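Local coordinates for putative tetR family transcriptional regulator (Streptomyces coelicolor A3, PDB 2Q24), which probably binds regulatory DNA through a helix-turn-helix motif and controls transcription, as members of the TetR family generally do, at residues Ala71-Ser76 and Arg95-Tyr100; Glu88-Trp93 and Leu181-Leu186; Gln127-Ala132 and Asp154-Leu159. One frame throughout, in Å; residues are numbered along the deposited sequence. Where two conformers were deposited one is given.

Contact 1: Ala71-Ser76 and Arg95-Tyr100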
loop_
_atom_site.group_PDB
_atom_site.type_symbol
_atom_site.label_atom_id
_atom_site.label_comp_id
_atom_site.label_asym_id
_atom_site.label_seq_id
_atom_site.Cartn_x
_atom_site.Cartn_y
_atom_site.Cartn_z
ATOM N N ALA B 71 -0.558 4.873 -2.692
ATOM C CA ALA B 71 -0.986 3.729 -3.484
ATOM C C ALA B 71 -0.748 3.978 -4.974
ATOM O O ALA B 71 -0.277 3.082 -5.695
ATOM C CB ALA B 71 -2.436 3.407 -3.213
ATOM N N ARG B 72 -1.017 5.184 -5.458
ATOM C CA ARG B 72 -0.724 5.458 -6.881
ATOM C C ARG B 72 0.774 5.278 -7.221
ATOM O O ARG B 72 1.096 4.715 -8.261
ATOM C CB ARG B 72 -1.229 6.829 -7.307
ATOM C CG ARG B 72 -2.767 6.773 -7.431
ATOM C CD ARG B 72 -3.331 8.098 -7.991
ATOM N NE ARG B 72 -3.405 9.103 -6.936
ATOM N N LEU B 73 1.644 5.717 -6.318
ATOM C CA LEU B 73 3.083 5.580 -6.479
ATOM C C LEU B 73 3.472 4.090 -6.549
ATOM O O LEU B 73 4.196 3.674 -7.448
ATOM C CB LEU B 73 3.802 6.282 -5.325
ATOM C CG LEU B 73 5.316 6.080 -5.319
ATOM C CD1 LEU B 73 5.933 6.718 -6.573
ATOM C CD2 LEU B 73 5.911 6.684 -4.035
ATOM N N CYS B 74 2.972 3.287 -5.604
ATOM C CA CYS B 74 3.290 1.879 -5.568
ATOM C C CYS B 74 2.747 1.093 -6.758
ATOM O O CYS B 74 3.423 0.232 -7.321
ATOM C CB CYS B 74 2.818 1.251 -4.234
ATOM S SG CYS B 74 3.704 1.924 -2.810
ATOM N N ASP B 75 1.559 1.471 -7.180
ATOM C CA ASP B 75 0.808 0.678 -8.132
ATOM C C ASP B 75 1.249 1.019 -9.571
ATOM O O ASP B 75 0.764 0.406 -10.493
ATOM C CB ASP B 75 -0.678 0.986 -7.933
ATOM C CG ASP B 75 -1.261 0.357 -6.628
ATOM O OD1 ASP B 75 -0.605 -0.448 -5.998
ATOM O OD2 ASP B 75 -2.377 0.741 -6.254
ATOM N N SER B 76 2.100 2.033 -9.729
ATOM C CA SER B 76 2.644 2.358 -11.034
ATOM C C SER B 76 3.713 1.331 -11.457
ATOM O O SER B 76 4.054 1.273 -12.649
ATOM C CB SER B 76 3.282 3.794 -11.036
ATOM O OG SER B 76 4.416 3.848 -10.191
ATOM N N ARG B 95 11.536 9.551 -10.014
ATOM C CA ARG B 95 10.964 10.900 -10.168
ATOM C C ARG B 95 9.579 10.975 -9.501
ATOM O O ARG B 95 9.263 11.957 -8.818
ATOM C CB ARG B 95 10.943 11.340 -11.658
ATOM C CG ARG B 95 12.310 11.608 -12.237
ATOM C CD ARG B 95 12.314 12.268 -13.688
ATOM N NE ARG B 95 11.342 13.341 -13.753
ATOM C CZ ARG B 95 11.602 14.634 -13.538
ATOM N NH1 ARG B 95 12.842 15.050 -13.281
ATOM N NH2 ARG B 95 10.603 15.513 -13.606
ATOM N N ARG B 96 8.769 9.930 -9.667
ATOM C CA ARG B 96 7.443 9.877 -9.007
ATOM C C ARG B 96 7.600 9.815 -7.495
ATOM O O ARG B 96 6.811 10.409 -6.752
ATOM C CB ARG B 96 6.597 8.676 -9.514
ATOM C CG ARG B 96 6.270 8.747 -11.032
ATOM C CD ARG B 96 5.565 10.054 -11.388
ATOM N NE ARG B 96 4.195 10.039 -10.954
ATOM C CZ ARG B 96 3.523 11.080 -10.450
ATOM N NH1 ARG B 96 4.090 12.277 -10.257
ATOM N NH2 ARG B 96 2.247 10.899 -10.132
ATOM N N PHE B 97 8.615 9.100 -7.034
ATOM C CA PHE B 97 8.910 9.106 -5.599
ATOM C C PHE B 97 9.212 10.533 -5.132
ATOM O O PHE B 97 8.683 10.963 -4.082
ATOM C CB PHE B 97 10.114 8.215 -5.254
ATOM C CG PHE B 97 10.447 8.247 -3.774
ATOM C CD1 PHE B 97 9.861 7.341 -2.905
ATOM C CD2 PHE B 97 11.287 9.230 -3.265
ATOM C CE1 PHE B 97 10.163 7.400 -1.535
ATOM C CE2 PHE B 97 11.552 9.314 -1.908
ATOM C CZ PHE B 97 11.019 8.405 -1.057
ATOM N N ILE B 98 10.090 11.261 -5.854
ATOM C CA ILE B 98 10.406 12.635 -5.416
ATOM C C ILE B 98 9.153 13.494 -5.437
ATOM O O ILE B 98 8.956 14.308 -4.534
ATOM C CB ILE B 98 11.568 13.283 -6.233
ATOM C CG1 ILE B 98 12.830 12.514 -5.925
ATOM C CG2 ILE B 98 11.786 14.799 -5.860
ATOM C CD1 ILE B 98 13.372 12.733 -4.508
ATOM N N ASP B 99 8.285 13.291 -6.437
ATOM C CA ASP B 99 6.970 14.016 -6.511
ATOM C C ASP B 99 6.131 13.761 -5.230
ATOM O O ASP B 99 5.576 14.696 -4.632
ATOM C CB ASP B 99 6.153 13.541 -7.702
ATOM C CG ASP B 99 6.732 13.975 -9.069
ATOM O OD1 ASP B 99 7.498 14.963 -9.155
ATOM O OD2 ASP B 99 6.337 13.316 -10.068
ATOM N N TYR B 100 6.059 12.497 -4.826
ATOM C CA TYR B 100 5.388 12.050 -3.592
ATOM C C TYR B 100 6.031 12.659 -2.336
ATOM O O TYR B 100 5.345 13.186 -1.458
ATOM C CB TYR B 100 5.442 10.520 -3.525
ATOM C CG TYR B 100 5.445 10.000 -2.112
ATOM C CD1 TYR B 100 4.298 10.033 -1.332
ATOM C CD2 TYR B 100 6.643 9.528 -1.529
ATOM C CE1 TYR B 100 4.322 9.588 -0.002
ATOM C CE2 TYR B 100 6.660 9.060 -0.204
ATOM C CZ TYR B 100 5.505 9.122 0.551
ATOM O OH TYR B 100 5.518 8.660 1.859
#
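L73 faces R96 where two short helical segments, 71-75 and 95-100, run antiparallel, their axes 10.2 Å apart at an angle of 172°. They belong to helices 58-75 and 86-106 of the all-helical TetR fold, and the pairing illustrates how a single leucine can bridge two such helices. The side chain of L73 projects toward the partner helix and divides its two methyls between different neighbours. Because CG lies anti to the backbone N (chi1 174°), the branch reaches across to the other helix: CD1 rests 3.6 Å from both CB of R96 and the backbone N of F97. CD2 turns instead to the aromatic pair, lying 3.9 Å from CD2 of Y100 and more loosely against CD1 of F97. Those two rings also touch each other, CD2 of Y100 lying above one face of the F97 ring, offset toward its rim. The polar end of Y100 is engaged elsewhere, its OH hydrogen-bonded to that of Y66. At the exposed margin R96 bends at chi2 and chi3, turning NH1 along its own helix to the D99 carboxylate, a salt bridge modelled so short that its geometry is doubtful. S76 OG donates a 2.8 Å hydrogen bond to L73 O, tilted 29° from the carbonyl plane.

Contact 2: Glu88-Trp93 and Leu181-Leu186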
loop_
_atom_site.group_PDB
_atom_site.type_symbol
_atom_site.label_atom_id
_atom_site.label_comp_id
_atom_site.label_asym_id
_atom_site.label_seq_id
_atom_site.Cartn_x
_atom_site.Cartn_y
_atom_site.Cartn_z
ATOM N N GLU B 88 15.340 1.881 -16.621
ATOM C CA GLU B 88 14.558 3.068 -16.995
ATOM C C GLU B 88 13.220 3.101 -16.291
ATOM O O GLU B 88 12.760 4.194 -15.919
ATOM C CB GLU B 88 14.371 3.091 -18.500
ATOM C CG GLU B 88 15.661 3.423 -19.218
ATOM C CD GLU B 88 15.495 3.562 -20.726
ATOM O OE1 GLU B 88 14.393 3.913 -21.234
ATOM O OE2 GLU B 88 16.499 3.312 -21.440
ATOM N N ALA B 89 12.578 1.944 -16.098
ATOM C CA ALA B 89 11.417 1.922 -15.154
ATOM C C ALA B 89 11.778 2.490 -13.762
ATOM O O ALA B 89 11.074 3.372 -13.215
ATOM C CB ALA B 89 10.751 0.498 -15.042
ATOM N N LEU B 90 12.847 1.955 -13.147
ATOM C CA LEU B 90 13.363 2.488 -11.888
ATOM C C LEU B 90 13.567 4.020 -11.941
ATOM O O LEU B 90 13.022 4.735 -11.105
ATOM C CB LEU B 90 14.660 1.716 -11.505
ATOM C CG LEU B 90 15.395 2.253 -10.280
ATOM C CD1 LEU B 90 14.460 2.096 -8.997
ATOM C CD2 LEU B 90 16.683 1.380 -10.214
ATOM N N ARG B 91 14.249 4.524 -12.971
ATOM C CA ARG B 91 14.484 5.959 -13.118
ATOM C C ARG B 91 13.174 6.764 -13.146
ATOM O O ARG B 91 13.039 7.753 -12.448
ATOM C CB ARG B 91 15.323 6.223 -14.396
ATOM C CG ARG B 91 15.452 7.703 -14.827
ATOM C CD ARG B 91 16.467 7.900 -15.967
ATOM N NE ARG B 91 17.712 7.118 -15.788
ATOM C CZ ARG B 91 18.863 7.553 -15.245
ATOM N NH1 ARG B 91 19.018 8.795 -14.813
ATOM N NH2 ARG B 91 19.873 6.723 -15.146
ATOM N N ALA B 92 12.214 6.339 -13.991
ATOM C CA ALA B 92 10.922 7.068 -14.073
ATOM C C ALA B 92 10.234 7.056 -12.733
ATOM O O ALA B 92 9.704 8.079 -12.258
ATOM C CB ALA B 92 10.024 6.491 -15.163
ATOM N N TRP B 93 10.255 5.906 -12.073
ATOM C CA TRP B 93 9.595 5.811 -10.770
ATOM C C TRP B 93 10.255 6.666 -9.687
ATOM O O TRP B 93 9.588 7.238 -8.841
ATOM C CB TRP B 93 9.556 4.335 -10.334
ATOM C CG TRP B 93 8.742 4.098 -9.058
ATOM C CD1 TRP B 93 7.397 3.788 -8.965
ATOM C CD2 TRP B 93 9.245 4.153 -7.733
ATOM N NE1 TRP B 93 7.041 3.642 -7.627
ATOM C CE2 TRP B 93 8.156 3.872 -6.848
ATOM C CE3 TRP B 93 10.518 4.433 -7.191
ATOM C CZ2 TRP B 93 8.323 3.809 -5.462
ATOM C CZ3 TRP B 93 10.686 4.378 -5.774
ATOM C CH2 TRP B 93 9.582 4.097 -4.936
ATOM N N LEU B 181 22.880 10.977 -10.259
ATOM C CA LEU B 181 24.082 10.580 -9.529
ATOM C C LEU B 181 23.807 9.286 -8.792
ATOM O O LEU B 181 24.622 8.350 -8.829
ATOM C CB LEU B 181 24.515 11.659 -8.536
ATOM C CG LEU B 181 25.694 11.357 -7.635
ATOM C CD1 LEU B 181 26.990 11.076 -8.425
ATOM C CD2 LEU B 181 25.889 12.553 -6.729
ATOM N N VAL B 182 22.652 9.223 -8.137
ATOM C CA VAL B 182 22.274 7.991 -7.358
ATOM C C VAL B 182 22.090 6.796 -8.293
ATOM O O VAL B 182 22.612 5.715 -8.024
ATOM C CB VAL B 182 20.990 8.239 -6.526
ATOM C CG1 VAL B 182 20.412 6.926 -6.028
ATOM C CG2 VAL B 182 21.342 9.154 -5.346
ATOM N N LEU B 183 21.395 7.004 -9.416
ATOM C CA LEU B 183 21.221 5.921 -10.395
ATOM C C LEU B 183 22.546 5.494 -11.000
ATOM O O LEU B 183 22.756 4.294 -11.229
ATOM C CB LEU B 183 20.182 6.264 -11.480
ATOM C CG LEU B 183 18.784 6.463 -10.820
ATOM C CD1 LEU B 183 17.892 7.168 -11.798
ATOM C CD2 LEU B 183 18.179 5.164 -10.371
ATOM N N ASP B 184 23.463 6.446 -11.194
ATOM C CA ASP B 184 24.826 6.086 -11.637
ATOM C C ASP B 184 25.599 5.249 -10.606
ATOM O O ASP B 184 26.405 4.389 -10.991
ATOM C CB ASP B 184 25.640 7.312 -12.043
ATOM C CG ASP B 184 25.203 7.868 -13.380
ATOM O OD1 ASP B 184 24.403 7.191 -14.101
ATOM O OD2 ASP B 184 25.601 9.008 -13.663
ATOM N N GLY B 185 25.341 5.461 -9.320
ATOM C CA GLY B 185 25.956 4.604 -8.269
ATOM C C GLY B 185 25.475 3.142 -8.405
ATOM O O GLY B 185 26.116 2.230 -7.865
ATOM N N LEU B 186 24.345 2.934 -9.117
ATOM C CA LEU B 186 23.769 1.591 -9.267
ATOM C C LEU B 186 24.393 0.863 -10.450
ATOM O O LEU B 186 24.119 -0.318 -10.663
ATOM C CB LEU B 186 22.246 1.682 -9.520
ATOM C CG LEU B 186 21.457 2.210 -8.301
ATOM C CD1 LEU B 186 19.967 2.189 -8.670
ATOM C CD2 LEU B 186 21.735 1.453 -6.988
HETATM O O HOH W 1 21.999 8.583 -14.512
#
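L183 fits between L90 and R91, two consecutive residues of helix 86-106, and its two methyls meet surroundings of opposite character. The site shows how the C-terminal part of helix 172-185 is attached to the long helix 86-106 of the C-terminal domain: the backbones stay well apart, with the CA atoms of R91 and L183 7.3 Å from each other, and side chains bridge the gap. With CG anti to its carbonyl carbon (chi1 -63°), L183 sends CD2 toward L90 and CD1 toward R91. On the apolar side, CD2 of L183 lies 4.0 Å from CG of L90 as the two leucines pass in opposite directions. L90 then continues to L186, and these two meet tip to tip, CD2 of L90 being 3.7 Å from CD1 of L186. Selenomethionine M155 of helix 152-165 also packs against L183 and L186.

R91 supplies the other half, here in one of two deposited conformers, and its guanidinium contacts may therefore not be permanent. Its chain leaves the backbone extended, then bends at chi3 (-43°), which lays the guanidinium across the leucine: CD1 of L183 sits over the centre of one face, 3.6 Å from CZ of R91. With that face resting on carbon, the N-H groups are directed around the rim. There a water lies in the guanidinium plane, accepting from NH2 of R91 at 2.9 Å and donating to OD1 of D184 at 2.8 Å, while NH1 forms a salt bridge with D180 one turn earlier. In this conformer the arginine serves two chemistries at once, its flat face packing on hydrocarbon and its edge meeting two acidic residues, one directly and one through water; the carboxylates probably offset its charge and help to orient the guanidinium.

Contact 3: Gln127-Ala132 and Asp154-Leu159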
loop_
_atom_site.group_PDB
_atom_site.type_symbol
_atom_site.label_atom_id
_atom_site.label_comp_id
_atom_site.label_asym_id
_atom_site.label_seq_id
_atom_site.Cartn_x
_atom_site.Cartn_y
_atom_site.Cartn_z
ATOM N N GLN B 127 6.690 0.604 4.205
ATOM C CA GLN B 127 6.877 -0.787 3.764
ATOM C C GLN B 127 6.386 -0.981 2.323
ATOM O O GLN B 127 7.021 -1.666 1.515
ATOM C CB GLN B 127 6.125 -1.740 4.710
ATOM C CG GLN B 127 6.560 -1.637 6.188
ATOM C CD GLN B 127 5.717 -0.683 7.060
ATOM O OE1 GLN B 127 5.659 0.539 6.842
ATOM N NE2 GLN B 127 5.098 -1.253 8.094
ATOM N N LEU B 128 5.215 -0.434 2.018
ATOM C CA LEU B 128 4.637 -0.571 0.662
ATOM C C LEU B 128 5.602 0.047 -0.374
ATOM O O LEU B 128 5.889 -0.542 -1.433
ATOM C CB LEU B 128 3.280 0.149 0.599
ATOM C CG LEU B 128 2.104 -0.478 1.372
ATOM C CD1 LEU B 128 0.944 0.541 1.438
ATOM C CD2 LEU B 128 1.660 -1.731 0.651
ATOM N N ILE B 129 6.098 1.247 -0.053
ATOM C CA ILE B 129 6.949 1.963 -1.016
ATOM C C ILE B 129 8.309 1.296 -1.108
ATOM O O ILE B 129 8.858 1.142 -2.186
ATOM C CB ILE B 129 7.162 3.399 -0.585
ATOM C CG1 ILE B 129 5.833 4.164 -0.719
ATOM C CG2 ILE B 129 8.272 4.033 -1.476
ATOM C CD1 ILE B 129 5.830 5.500 0.026
ATOM N N GLN B 130 8.846 0.881 0.012
ATOM C CA GLN B 130 10.103 0.064 -0.055
ATOM C C GLN B 130 9.954 -1.205 -0.905
ATOM O O GLN B 130 10.882 -1.610 -1.650
ATOM C CB GLN B 130 10.640 -0.224 1.328
ATOM C CG GLN B 130 11.386 1.017 1.844
ATOM C CD GLN B 130 11.954 0.896 3.271
ATOM O OE1 GLN B 130 12.456 1.876 3.869
ATOM N NE2 GLN B 130 11.876 -0.288 3.811
ATOM N N SER B 131 8.779 -1.837 -0.845
ATOM C CA SER B 131 8.567 -3.041 -1.634
ATOM C C SER B 131 8.471 -2.741 -3.108
ATOM O O SER B 131 8.935 -3.524 -3.921
ATOM C CB SER B 131 7.322 -3.786 -1.136
ATOM O OG SER B 131 7.221 -5.071 -1.743
ATOM N N ALA B 132 7.895 -1.582 -3.452
ATOM C CA ALA B 132 7.796 -1.147 -4.868
ATOM C C ALA B 132 9.212 -0.943 -5.401
ATOM O O ALA B 132 9.556 -1.332 -6.515
ATOM C CB ALA B 132 7.010 0.169 -4.939
ATOM N N ASP B 154 18.176 1.387 1.752
ATOM C CA ASP B 154 19.197 2.411 1.530
ATOM C C ASP B 154 18.801 3.288 0.358
ATOM O O ASP B 154 18.942 4.501 0.397
ATOM C CB ASP B 154 20.577 1.778 1.265
ATOM C CG ASP B 154 21.205 1.191 2.496
ATOM O OD1 ASP B 154 20.783 1.493 3.641
ATOM O OD2 ASP B 154 22.173 0.439 2.309
HETATM N N MSE B 155 18.279 2.683 -0.704
HETATM C CA MSE B 155 17.830 3.473 -1.827
HETATM C C MSE B 155 16.679 4.387 -1.376
HETATM O O MSE B 155 16.548 5.540 -1.804
HETATM C CB MSE B 155 17.405 2.535 -2.969
HETATM C CG MSE B 155 17.074 3.240 -4.211
HETATM SE SE MSE B 155 18.767 4.073 -5.010
HETATM C CE MSE B 155 17.792 4.703 -6.577
ATOM N N PHE B 156 15.794 3.852 -0.529
ATOM C CA PHE B 156 14.721 4.697 -0.050
ATOM C C PHE B 156 15.289 5.951 0.656
ATOM O O PHE B 156 14.837 7.077 0.461
ATOM C CB PHE B 156 13.822 3.898 0.894
ATOM C CG PHE B 156 12.605 4.660 1.372
ATOM C CD1 PHE B 156 11.324 4.356 0.855
ATOM C CD2 PHE B 156 12.702 5.613 2.379
ATOM C CE1 PHE B 156 10.191 4.998 1.341
ATOM C CE2 PHE B 156 11.564 6.294 2.839
ATOM C CZ PHE B 156 10.292 5.985 2.272
ATOM N N ALA B 157 16.262 5.733 1.526
ATOM C CA ALA B 157 16.847 6.842 2.300
ATOM C C ALA B 157 17.556 7.840 1.360
ATOM O O ALA B 157 17.562 9.019 1.590
ATOM C CB ALA B 157 17.839 6.282 3.286
ATOM N N ALA B 158 18.172 7.318 0.314
ATOM C CA ALA B 158 18.842 8.208 -0.693
ATOM C C ALA B 158 17.830 9.105 -1.352
ATOM O O ALA B 158 17.986 10.323 -1.426
ATOM C CB ALA B 158 19.603 7.299 -1.753
ATOM N N LEU B 159 16.734 8.521 -1.821
ATOM C CA LEU B 159 15.702 9.355 -2.455
ATOM C C LEU B 159 15.030 10.361 -1.480
ATOM O O LEU B 159 14.728 11.495 -1.848
ATOM C CB LEU B 159 14.645 8.411 -3.079
ATOM C CG LEU B 159 15.153 7.457 -4.167
ATOM C CD1 LEU B 159 14.000 6.386 -4.522
ATOM C CD2 LEU B 159 15.580 8.215 -5.388
#
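Van der Waals contact between the ring of F156 and two consecutive residues, I129 and Q130, joins helix 125-142 to helix 152-165. The helices come near each other here, the CA atoms of Q130 and F156 being 6.5 Å apart, and the aromatic ring is the piece that enters the space between them.

The purely apolar part belongs to I129. Its CG2 methyl meets the ring at the edge, near the ring plane, 3.5 Å from CE1 of F156. F156 reaches it because its CG stands anti to the backbone N (chi1 -176°), directing the ring at the opposite helix.

Q130 makes the mixed contact. Its CG touches CD1 of F156 at 3.5 Å, and the extended chain beyond carries OE1 over one ring face, 3.7 Å from CG of F156 and displaced toward the rim. Amide and ring planes stand 78° apart, far from a parallel stack.

Further inward, F97 of helix 86-106 packs edge-to-face with F156 and also touches I129. The contact thus rests on carbon, CG of Q130 and CG2 of I129 against the ring; OE1 probably gains little from the pi face and adds van der Waals contact rather than a polar bond.

Overall arrangement
The three contacts lie within one helical bundle, their centres 11 to 14 Å apart, with contact 1 only 4 Å from the centre of the chain and contact 2 the most peripheral at 16 Å. Helix 86-106 serves contacts 1 and 2, and helix 152-165 of contact 3 is followed in the chain by helix 172-185 of contact 2. Contact 1 closes before contact 3 opens, whereas contacts 1 and 2 cross, and contact 3 falls between the two halves of contact 2. W93 NE1 probably hydrogen-bonds to L73 O and its ring packs on I129, while M155 meets V182. Other residues of the same segments, A71 and D75 in contact 1 and Q127, L128 and S131 in contact 3, pack against the second subunit.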